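PDB 6D7Y: immune protein from Enterobacter cloacae, which forms a complex with the toxic C-terminal tip of the contact-dependent growth inhibition protein CdiA and so probably neutralises that toxin. Local coordinates for residues 5-11 with 128-134; 17-22 with 48-53; 56-62 with 88-94. All coordinates share one frame. Numbering follows the deposited sequence.

Interaction 1. Residues 5-11 with 128-134; sequences FEVIFEG and FENFYGG
Three pairs of backbone hydrogen bonds join strands 5-10 and 130-134: E6 N to G134 O (2.9 Å) and G134 N to E6 O (3.0 Å), I8 N to Y132 O (2.9 Å) and Y132 N to I8 O (3.2 Å), E10 N to N130 O (2.8 Å) and N130 N to E10 O (3.2 Å). The axes lie 4.7 Å apart at 173°, antiparallel, with V7-G133 and F9-F131 as the non-hydrogen-bonded pairs. N130 ND2 donates to E10 OE1 (3.1 Å), while N130 OD1 is taken by N148. Where E129 and N130 both face E10, a classic beta bulge interrupts the register; beyond it E129 N donates to G11 O (3.1 Å). These are neighbouring interior strands of the antiparallel sheet. On the I8 face, Y132 (chi1 p) turns its ring beneath I8, whose CB lies 4.2 Å from the centroid. On the V7 face, covered by helix 105-126, F9 (chi1 m) points its edge at the face of F128, centroids 4.8 Å apart, planes at 71°.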
loop_
_atom_site.group_PDB
_atom_site.type_symbol
_atom_site.label_atom_id
_atom_site.label_comp_id
_atom_site.label_asym_id
_atom_site.label_seq_id
_atom_site.Cartn_x
_atom_site.Cartn_y
_atom_site.Cartn_z
ATOM N N PHE B 5 -0.316 -9.148 7.388
ATOM C CA PHE B 5 -0.812 -9.286 6.019
ATOM C C PHE B 5 -0.455 -8.055 5.217
ATOM O O PHE B 5 -0.110 -7.016 5.774
ATOM C CB PHE B 5 -2.314 -9.525 5.988
ATOM C CG PHE B 5 -2.733 -10.825 6.621
ATOM C CD1 PHE B 5 -2.773 -11.992 5.892
ATOM C CD2 PHE B 5 -3.037 -10.878 7.967
ATOM C CE1 PHE B 5 -3.107 -13.210 6.473
ATOM C CE2 PHE B 5 -3.397 -12.089 8.550
ATOM C CZ PHE B 5 -3.438 -13.251 7.815
ATOM N N GLU B 6 -0.492 -8.165 3.892
ATOM C CA GLU B 6 -0.213 -6.997 3.113
ATOM C C GLU B 6 -0.857 -7.047 1.731
ATOM O O GLU B 6 -1.176 -8.112 1.224
ATOM C CB GLU B 6 1.301 -6.707 2.988
ATOM C CG GLU B 6 2.049 -7.540 2.004
ATOM C CD GLU B 6 3.560 -7.251 1.923
ATOM O OE1 GLU B 6 4.052 -6.138 2.249
ATOM O OE2 GLU B 6 4.268 -8.179 1.498
ATOM N N VAL B 7 -1.111 -5.863 1.199
ATOM C CA VAL B 7 -1.613 -5.706 -0.165
ATOM C C VAL B 7 -0.606 -4.797 -0.851
ATOM O O VAL B 7 -0.046 -3.883 -0.236
ATOM C CB VAL B 7 -3.057 -5.179 -0.285
ATOM C CG1 VAL B 7 -4.033 -6.141 0.369
ATOM C CG2 VAL B 7 -3.198 -3.777 0.285
ATOM N N ILE B 8 -0.391 -5.044 -2.145
ATOM C CA ILE B 8 0.591 -4.316 -2.907
ATOM C C ILE B 8 0.069 -3.821 -4.253
ATOM O O ILE B 8 -0.614 -4.576 -4.970
ATOM C CB ILE B 8 1.772 -5.265 -3.301
ATOM C CG1 ILE B 8 2.431 -5.944 -2.085
ATOM C CG2 ILE B 8 2.835 -4.522 -4.105
ATOM C CD1 ILE B 8 3.178 -5.050 -1.182
ATOM N N PHE B 9 0.377 -2.554 -4.561
ATOM C CA PHE B 9 0.117 -1.970 -5.894
ATOM C C PHE B 9 1.518 -2.072 -6.518
ATOM O O PHE B 9 2.429 -1.331 -6.133
ATOM C CB PHE B 9 -0.290 -0.508 -5.834
ATOM C CG PHE B 9 -1.586 -0.224 -5.113
ATOM C CD1 PHE B 9 -1.589 0.060 -3.753
ATOM C CD2 PHE B 9 -2.793 -0.156 -5.808
ATOM C CE1 PHE B 9 -2.772 0.372 -3.096
ATOM C CE2 PHE B 9 -3.981 0.151 -5.155
ATOM C CZ PHE B 9 -3.965 0.423 -3.792
ATOM N N GLU B 10 1.709 -2.999 -7.461
ATOM C CA GLU B 10 3.024 -3.227 -8.060
ATOM C C GLU B 10 3.184 -2.497 -9.385
ATOM O O GLU B 10 2.302 -2.572 -10.225
ATOM C CB GLU B 10 3.229 -4.702 -8.317
ATOM C CG GLU B 10 4.631 -5.053 -8.784
ATOM C CD GLU B 10 4.772 -6.512 -9.138
ATOM O OE1 GLU B 10 3.900 -7.023 -9.843
ATOM O OE2 GLU B 10 5.770 -7.143 -8.726
ATOM N N GLY B 11 4.323 -1.821 -9.555
ATOM C CA GLY B 11 4.621 -1.082 -10.793
ATOM C C GLY B 11 3.654 0.058 -11.038
ATOM O O GLY B 11 2.975 0.107 -12.052
ATOM N N PHE B 128 -1.515 0.908 -12.333
ATOM C CA PHE B 128 -0.474 0.073 -11.727
ATOM C C PHE B 128 -0.495 -1.274 -12.455
ATOM O O PHE B 128 -1.561 -1.730 -12.871
ATOM C CB PHE B 128 -0.634 -0.033 -10.203
ATOM C CG PHE B 128 -2.059 -0.083 -9.725
ATOM C CD1 PHE B 128 -2.778 -1.282 -9.712
ATOM C CD2 PHE B 128 -2.672 1.070 -9.232
ATOM C CE1 PHE B 128 -4.084 -1.321 -9.232
ATOM C CE2 PHE B 128 -3.977 1.041 -8.769
ATOM C CZ PHE B 128 -4.683 -0.157 -8.756
ATOM N N GLU B 129 0.673 -1.893 -12.640
ATOM C CA GLU B 129 0.771 -3.167 -13.400
ATOM C C GLU B 129 0.017 -4.358 -12.789
ATOM O O GLU B 129 -0.644 -5.104 -13.498
ATOM C CB GLU B 129 2.238 -3.548 -13.640
ATOM C CG GLU B 129 3.006 -2.522 -14.464
ATOM C CD GLU B 129 4.432 -2.956 -14.796
ATOM O OE1 GLU B 129 5.152 -2.158 -15.439
ATOM O OE2 GLU B 129 4.838 -4.086 -14.423
ATOM N N ASN B 130 0.137 -4.551 -11.479
ATOM C CA ASN B 130 -0.554 -5.643 -10.811
ATOM C C ASN B 130 -0.906 -5.212 -9.410
ATOM O O ASN B 130 -0.330 -4.254 -8.901
ATOM C CB ASN B 130 0.361 -6.863 -10.660
ATOM C CG ASN B 130 0.700 -7.516 -11.966
ATOM O OD1 ASN B 130 -0.175 -7.977 -12.695
ATOM N ND2 ASN B 130 1.985 -7.616 -12.242
ATOM N N PHE B 131 -1.878 -5.903 -8.836
ATOM C CA PHE B 131 -2.278 -5.684 -7.432
ATOM C C PHE B 131 -2.507 -7.074 -6.837
ATOM O O PHE B 131 -3.005 -7.975 -7.518
ATOM C CB PHE B 131 -3.456 -4.718 -7.294
ATOM C CG PHE B 131 -4.698 -5.104 -8.039
ATOM C CD1 PHE B 131 -4.828 -4.820 -9.400
ATOM C CD2 PHE B 131 -5.784 -5.668 -7.388
ATOM C CE1 PHE B 131 -5.991 -5.144 -10.087
ATOM C CE2 PHE B 131 -6.945 -5.995 -8.075
ATOM C CZ PHE B 131 -7.047 -5.738 -9.427
ATOM N N TYR B 132 -2.127 -7.281 -5.580
ATOM C CA TYR B 132 -2.270 -8.598 -4.973
ATOM C C TYR B 132 -2.199 -8.446 -3.498
ATOM O O TYR B 132 -1.799 -7.388 -3.018
ATOM C CB TYR B 132 -1.225 -9.617 -5.483
ATOM C CG TYR B 132 0.219 -9.145 -5.535
ATOM C CD1 TYR B 132 1.050 -9.258 -4.435
ATOM C CD2 TYR B 132 0.751 -8.587 -6.696
ATOM C CE1 TYR B 132 2.367 -8.844 -4.483
ATOM C CE2 TYR B 132 2.075 -8.175 -6.760
ATOM C CZ TYR B 132 2.875 -8.288 -5.637
ATOM O OH TYR B 132 4.188 -7.879 -5.659
ATOM N N GLY B 133 -2.637 -9.486 -2.800
ATOM C CA GLY B 133 -2.664 -9.460 -1.345
ATOM C C GLY B 133 -2.460 -10.837 -0.770
ATOM O O GLY B 133 -2.899 -11.838 -1.331
ATOM N N GLY B 134 -1.822 -10.884 0.397
ATOM C CA GLY B 134 -1.553 -12.152 1.016
ATOM C C GLY B 134 -0.899 -12.040 2.370
ATOM O O GLY B 134 -0.715 -10.926 2.901
#

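Interaction 2. Residues 17-22 with 48-53; sequences LFFLLK and FSELLI
That two helices can be joined by fit of shape alone is well illustrated here: no hydrogen bond crosses between helix 17-22 and segment 48-53, which enters its own helix at E50. S49 occupies the N-cap position, its OG accepting a weak capping bond from L52 N (3.4 Å). The closest CA pairs are F18-I53 (6.1 Å) and K22-F48 (7.0 Å).

The largest bump is the ring of F18, thrown toward the partner by a t chi1. It wedges against the start of the second helix: F18 CE1 comes within 3.4 Å of both S49 C and E50 N, and within 3.7 Å of F48 O. E50 CG lies almost squarely over one face of the F18 ring, 3.5 Å from the centroid and 9° off the normal, a CH-pi contact, while I53 CG1 meets the ring edge, 3.9 Å from F18 CD1. In return, I53 (m, m) fills the hollow bounded by L17, F18 and L21; its CG2 is 3.7 Å from L17 CD2 and its CD1 3.4 Å from L21 CD1. F48 adds a second bump: L21 CB sits over its ring, 4.2 Å from the centroid, and K22 CD is 4.1 Å from F48 CB, whereas the amino group of K22 forms a salt bridge with E25.

Beneath the pair, L21 also touches L85, V87 and V96, and F48 touches L85. The arrangement is one of neighbouring helices that interlock with each other while resting on one antiparallel sheet, as in alpha+beta folds.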
loop_
_atom_site.group_PDB
_atom_site.type_symbol
_atom_site.label_atom_id
_atom_site.label_comp_id
_atom_site.label_asym_id
_atom_site.label_seq_id
_atom_site.Cartn_x
_atom_site.Cartn_y
_atom_site.Cartn_z
ATOM N N LEU B 17 1.626 8.601 -9.117
ATOM C CA LEU B 17 1.992 8.274 -7.727
ATOM C C LEU B 17 1.423 9.215 -6.659
ATOM O O LEU B 17 0.766 8.765 -5.730
ATOM C CB LEU B 17 3.515 8.194 -7.604
ATOM C CG LEU B 17 4.108 7.867 -6.232
ATOM C CD1 LEU B 17 3.492 6.605 -5.648
ATOM C CD2 LEU B 17 5.618 7.745 -6.364
ATOM N N PHE B 18 1.699 10.508 -6.764
ATOM C CA PHE B 18 1.151 11.471 -5.795
ATOM C C PHE B 18 -0.365 11.329 -5.621
ATOM O O PHE B 18 -0.872 11.303 -4.511
ATOM C CB PHE B 18 1.465 12.915 -6.204
ATOM C CG PHE B 18 0.722 13.946 -5.383
ATOM C CD1 PHE B 18 1.184 14.325 -4.124
ATOM C CD2 PHE B 18 -0.451 14.514 -5.857
ATOM C CE1 PHE B 18 0.492 15.264 -3.364
ATOM C CE2 PHE B 18 -1.149 15.447 -5.103
ATOM C CZ PHE B 18 -0.674 15.830 -3.856
ATOM N N PHE B 19 -1.085 11.233 -6.732
ATOM C CA PHE B 19 -2.547 11.139 -6.686
ATOM C C PHE B 19 -3.027 9.805 -6.108
ATOM O O PHE B 19 -4.067 9.744 -5.440
ATOM C CB PHE B 19 -3.105 11.489 -8.068
ATOM C CG PHE B 19 -2.661 12.857 -8.533
ATOM C CD1 PHE B 19 -3.276 14.005 -8.038
ATOM C CD2 PHE B 19 -1.580 13.003 -9.413
ATOM C CE1 PHE B 19 -2.843 15.264 -8.422
ATOM C CE2 PHE B 19 -1.151 14.263 -9.811
ATOM C CZ PHE B 19 -1.781 15.397 -9.311
ATOM N N LEU B 20 -2.259 8.744 -6.344
ATOM C CA LEU B 20 -2.575 7.452 -5.743
ATOM C C LEU B 20 -2.409 7.607 -4.229
ATOM O O LEU B 20 -3.281 7.225 -3.464
ATOM C CB LEU B 20 -1.642 6.352 -6.252
ATOM C CG LEU B 20 -1.796 4.961 -5.613
ATOM C CD1 LEU B 20 -3.190 4.405 -5.814
ATOM C CD2 LEU B 20 -0.766 4.008 -6.190
ATOM N N LEU B 21 -1.301 8.216 -3.815
ATOM C CA LEU B 21 -1.041 8.395 -2.383
ATOM C C LEU B 21 -2.118 9.243 -1.717
ATOM O O LEU B 21 -2.543 8.911 -0.619
ATOM C CB LEU B 21 0.376 8.919 -2.126
ATOM C CG LEU B 21 1.507 7.929 -2.489
ATOM C CD1 LEU B 21 2.856 8.629 -2.471
ATOM C CD2 LEU B 21 1.529 6.686 -1.601
ATOM N N LYS B 22 -2.579 10.310 -2.385
ATOM C CA LYS B 22 -3.657 11.164 -1.843
ATOM C C LYS B 22 -4.950 10.368 -1.746
ATOM O O LYS B 22 -5.707 10.529 -0.804
ATOM C CB LYS B 22 -3.879 12.423 -2.705
ATOM C CG LYS B 22 -2.729 13.424 -2.718
ATOM C CD LYS B 22 -2.399 13.996 -1.345
ATOM C CE LYS B 22 -3.538 14.803 -0.733
ATOM N NZ LYS B 22 -3.162 15.280 0.633
ATOM N N PHE B 48 1.213 14.461 2.428
ATOM C CA PHE B 48 1.851 14.323 1.129
ATOM C C PHE B 48 1.715 15.596 0.294
ATOM O O PHE B 48 0.639 16.178 0.207
ATOM C CB PHE B 48 1.259 13.156 0.342
ATOM C CG PHE B 48 1.438 11.821 1.001
ATOM C CD1 PHE B 48 2.707 11.309 1.214
ATOM C CD2 PHE B 48 0.338 11.041 1.342
ATOM C CE1 PHE B 48 2.877 10.067 1.804
ATOM C CE2 PHE B 48 0.502 9.791 1.924
ATOM C CZ PHE B 48 1.774 9.306 2.156
ATOM N N SER B 49 2.823 16.013 -0.304
ATOM C CA SER B 49 2.867 17.172 -1.175
ATOM C C SER B 49 3.429 16.665 -2.488
ATOM O O SER B 49 4.075 15.613 -2.524
ATOM C CB SER B 49 3.755 18.266 -0.583
ATOM O OG SER B 49 5.055 17.772 -0.325
ATOM N N GLU B 50 3.170 17.396 -3.567
ATOM C CA GLU B 50 3.641 16.993 -4.891
ATOM C C GLU B 50 5.162 17.061 -5.013
ATOM O O GLU B 50 5.752 16.284 -5.755
ATOM C CB GLU B 50 2.974 17.837 -5.992
ATOM C CG GLU B 50 1.450 17.748 -5.974
ATOM C CD GLU B 50 0.772 18.501 -7.109
ATOM O OE1 GLU B 50 1.407 18.698 -8.167
ATOM O OE2 GLU B 50 -0.413 18.876 -6.948
ATOM N N LEU B 51 5.792 17.986 -4.285
ATOM C CA LEU B 51 7.258 18.134 -4.314
ATOM C C LEU B 51 7.948 17.002 -3.544
ATOM O O LEU B 51 9.074 16.631 -3.872
ATOM C CB LEU B 51 7.700 19.513 -3.801
ATOM C CG LEU B 51 7.210 20.714 -4.618
ATOM C CD1 LEU B 51 7.668 22.017 -3.973
ATOM C CD2 LEU B 51 7.677 20.637 -6.069
ATOM N N LEU B 52 7.281 16.474 -2.516
ATOM C CA LEU B 52 7.799 15.331 -1.765
ATOM C C LEU B 52 7.995 14.150 -2.721
ATOM O O LEU B 52 9.055 13.526 -2.761
ATOM C CB LEU B 52 6.811 14.927 -0.657
ATOM C CG LEU B 52 6.917 13.542 0.009
ATOM C CD1 LEU B 52 8.303 13.214 0.551
ATOM C CD2 LEU B 52 5.875 13.431 1.113
ATOM N N ILE B 53 6.954 13.875 -3.497
ATOM C CA ILE B 53 6.963 12.784 -4.458
ATOM C C ILE B 53 7.956 13.030 -5.591
ATOM O O ILE B 53 8.646 12.109 -6.032
ATOM C CB ILE B 53 5.544 12.555 -5.027
ATOM C CG1 ILE B 53 4.517 12.398 -3.880
ATOM C CG2 ILE B 53 5.525 11.376 -5.991
ATOM C CD1 ILE B 53 4.885 11.391 -2.815
#

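Interaction 3. Residues 56-62 with 88-94; sequences FLGFNGD and LKYEGGV
A long side chain can join two pieces of backbone that do not pair directly, and K89 does so here. It has the most surface buried in the contact, followed by F56 and D62. K89 leaves strand 88-90 with chi1 at 93°, between the usual wells, and its remaining angles are all t, so that the extended chain reaches the C-terminal end of helix 50-58 and the loop after it, where K89 NZ donates to L57 O (3.2 Å) and F59 O (2.7 Å), and K89 CE lies 3.0 Å from G61 O. The cationic end thus gathers carbonyls where a helix terminates, a position electrostatically favourable for a positive charge.

F56, with chi1 t, packs beneath the root of that side chain: CZ is 3.8 Å from K89 CB, 3.7 Å from K89 N and 3.9 Å from L88 C. The same F56 ring approaches V94, CE2 to CG1 4.5 Å, and L57 CD2 adds an apolar contact with V94 CG2 at 4.1 Å.

D62, whose CA is 4.9 Å from that of Y90, approaches the backbone of the other segment. D62 CA makes a CA-H...O contact with K89 O (3.4 Å), and D62 OD2 accepts from a water (3.1 Å) that in turn accepts from E91 N (2.7 Å). Immediately afterwards, L63 forms a backbone hydrogen bond with K89.

Y90 to G93 form a type I turn, closed by Y90 N to G93 O and G93 N to Y90 O, both 2.9 Å. The whole is a helix-to-strand connection fastened beside the end of a beta-hairpin with a two-residue, type I turn.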
loop_
_atom_site.group_PDB
_atom_site.type_symbol
_atom_site.label_atom_id
_atom_site.label_comp_id
_atom_site.label_asym_id
_atom_site.label_seq_id
_atom_site.Cartn_x
_atom_site.Cartn_y
_atom_site.Cartn_z
ATOM N N PHE B 56 11.336 12.337 -4.304
ATOM C CA PHE B 56 11.445 10.880 -4.160
ATOM C C PHE B 56 11.784 10.248 -5.515
ATOM O O PHE B 56 12.715 9.451 -5.615
ATOM C CB PHE B 56 10.140 10.317 -3.577
ATOM C CG PHE B 56 10.050 8.815 -3.592
ATOM C CD1 PHE B 56 10.679 8.054 -2.615
ATOM C CD2 PHE B 56 9.311 8.166 -4.570
ATOM C CE1 PHE B 56 10.591 6.665 -2.623
ATOM C CE2 PHE B 56 9.217 6.779 -4.587
ATOM C CZ PHE B 56 9.861 6.028 -3.614
ATOM N N LEU B 57 11.056 10.654 -6.554
ATOM C CA LEU B 57 11.259 10.122 -7.904
ATOM C C LEU B 57 12.556 10.567 -8.562
ATOM O O LEU B 57 13.108 9.841 -9.381
ATOM C CB LEU B 57 10.081 10.477 -8.798
ATOM C CG LEU B 57 8.761 9.855 -8.360
ATOM C CD1 LEU B 57 7.621 10.430 -9.176
ATOM C CD2 LEU B 57 8.793 8.326 -8.434
ATOM N N GLY B 58 13.038 11.752 -8.211
ATOM C CA GLY B 58 14.278 12.268 -8.787
ATOM C C GLY B 58 15.531 11.781 -8.084
ATOM O O GLY B 58 16.636 12.055 -8.545
ATOM N N PHE B 59 15.372 11.049 -6.980
ATOM C CA PHE B 59 16.528 10.571 -6.220
ATOM C C PHE B 59 17.381 9.588 -7.018
ATOM O O PHE B 59 16.870 8.619 -7.576
ATOM C CB PHE B 59 16.089 9.931 -4.897
ATOM C CG PHE B 59 17.230 9.623 -3.963
ATOM C CD1 PHE B 59 17.768 10.625 -3.148
ATOM C CD2 PHE B 59 17.759 8.342 -3.878
ATOM C CE1 PHE B 59 18.817 10.349 -2.280
ATOM C CE2 PHE B 59 18.805 8.062 -3.011
ATOM C CZ PHE B 59 19.336 9.066 -2.212
ATOM N N ASN B 60 18.685 9.844 -7.042
ATOM C CA ASN B 60 19.633 9.004 -7.761
ATOM C C ASN B 60 19.916 7.728 -6.950
ATOM O O ASN B 60 20.788 7.721 -6.075
ATOM C CB ASN B 60 20.923 9.804 -8.018
ATOM C CG ASN B 60 21.928 9.058 -8.877
ATOM O OD1 ASN B 60 21.568 8.189 -9.670
ATOM N ND2 ASN B 60 23.197 9.422 -8.747
ATOM N N GLY B 61 19.148 6.666 -7.227
ATOM C CA GLY B 61 19.295 5.365 -6.544
ATOM C C GLY B 61 18.000 4.843 -5.918
ATOM O O GLY B 61 16.991 5.532 -5.912
ATOM N N ASP B 62 18.042 3.616 -5.400
ATOM C CA ASP B 62 16.868 2.988 -4.755
ATOM C C ASP B 62 16.535 3.738 -3.472
ATOM O O ASP B 62 17.444 4.122 -2.722
ATOM C CB ASP B 62 17.148 1.529 -4.441
ATOM C CG ASP B 62 17.483 0.725 -5.676
ATOM O OD1 ASP B 62 17.216 1.206 -6.784
ATOM O OD2 ASP B 62 18.008 -0.393 -5.530
ATOM N N LEU B 88 8.282 2.404 -2.398
ATOM C CA LEU B 88 9.657 2.077 -2.717
ATOM C C LEU B 88 9.956 2.181 -4.183
ATOM O O LEU B 88 9.134 1.800 -4.990
ATOM C CB LEU B 88 9.988 0.663 -2.210
ATOM C CG LEU B 88 9.155 -0.558 -2.590
ATOM C CD1 LEU B 88 9.447 -1.086 -3.973
ATOM C CD2 LEU B 88 9.451 -1.708 -1.638
ATOM N N LYS B 89 11.123 2.724 -4.518
ATOM C CA LYS B 89 11.512 2.798 -5.923
ATOM C C LYS B 89 12.776 1.943 -6.044
ATOM O O LYS B 89 13.681 2.027 -5.211
ATOM C CB LYS B 89 11.691 4.239 -6.467
ATOM C CG LYS B 89 13.089 4.828 -6.425
ATOM C CD LYS B 89 13.213 5.992 -7.401
ATOM C CE LYS B 89 14.670 6.347 -7.620
ATOM N NZ LYS B 89 14.854 7.246 -8.783
ATOM N N TYR B 90 12.799 1.108 -7.078
ATOM C CA TYR B 90 13.886 0.170 -7.357
ATOM C C TYR B 90 14.098 0.150 -8.868
ATOM O O TYR B 90 13.344 0.795 -9.601
ATOM C CB TYR B 90 13.526 -1.237 -6.841
ATOM C CG TYR B 90 12.212 -1.749 -7.364
ATOM C CD1 TYR B 90 11.028 -1.301 -6.814
ATOM C CD2 TYR B 90 12.144 -2.703 -8.396
ATOM C CE1 TYR B 90 9.798 -1.744 -7.273
ATOM C CE2 TYR B 90 10.913 -3.165 -8.868
ATOM C CZ TYR B 90 9.738 -2.665 -8.300
ATOM O OH TYR B 90 8.485 -3.069 -8.718
ATOM N N GLU B 91 15.090 -0.615 -9.330
ATOM C CA GLU B 91 15.421 -0.675 -10.773
ATOM C C GLU B 91 14.209 -0.931 -11.686
ATOM O O GLU B 91 14.109 -0.348 -12.767
ATOM C CB GLU B 91 16.522 -1.716 -11.040
ATOM C CG GLU B 91 17.053 -1.720 -12.478
ATOM C CD GLU B 91 18.203 -2.692 -12.697
ATOM O OE1 GLU B 91 18.592 -3.398 -11.738
ATOM O OE2 GLU B 91 18.714 -2.753 -13.835
ATOM N N GLY B 92 13.314 -1.814 -11.264
ATOM C CA GLY B 92 12.118 -2.118 -12.053
ATOM C C GLY B 92 10.948 -1.141 -11.983
ATOM O O GLY B 92 10.015 -1.258 -12.775
ATOM N N GLY B 93 10.969 -0.194 -11.041
ATOM C CA GLY B 93 9.874 0.773 -10.926
ATOM C C GLY B 93 9.530 1.178 -9.501
ATOM O O GLY B 93 10.413 1.258 -8.647
ATOM N N VAL B 94 8.236 1.394 -9.247
ATOM C CA VAL B 94 7.733 1.826 -7.947
ATOM C C VAL B 94 6.539 0.977 -7.470
ATOM O O VAL B 94 5.635 0.667 -8.242
ATOM C CB VAL B 94 7.297 3.305 -8.000
ATOM C CG1 VAL B 94 6.678 3.752 -6.674
ATOM C CG2 VAL B 94 8.483 4.191 -8.354
HETATM O O HOH W 1 16.889 -2.102 -7.893
#

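Followed from the N terminus, the chain lays down strand 3-10 and then, after a short loop, helix 17-25. Interaction 2 closes the first loop when helix 50-58 arrives beside that helix. The same helix runs into interaction 3, whose loop closes at the hairpin between strands 78-90 and 93-102. These loops are in series; both nest inside the longer loop that interaction 1 closes when strand 130-135 pairs with strand 3-10. Interactions 2 and 3 touch through L17, which packs on F56, L57 and V94. The centre of interaction 1 is about 18 Å from that of interaction 2 and 17 Å from that of interaction 3, nearest atoms being about 4 and 3 Å away, without touching.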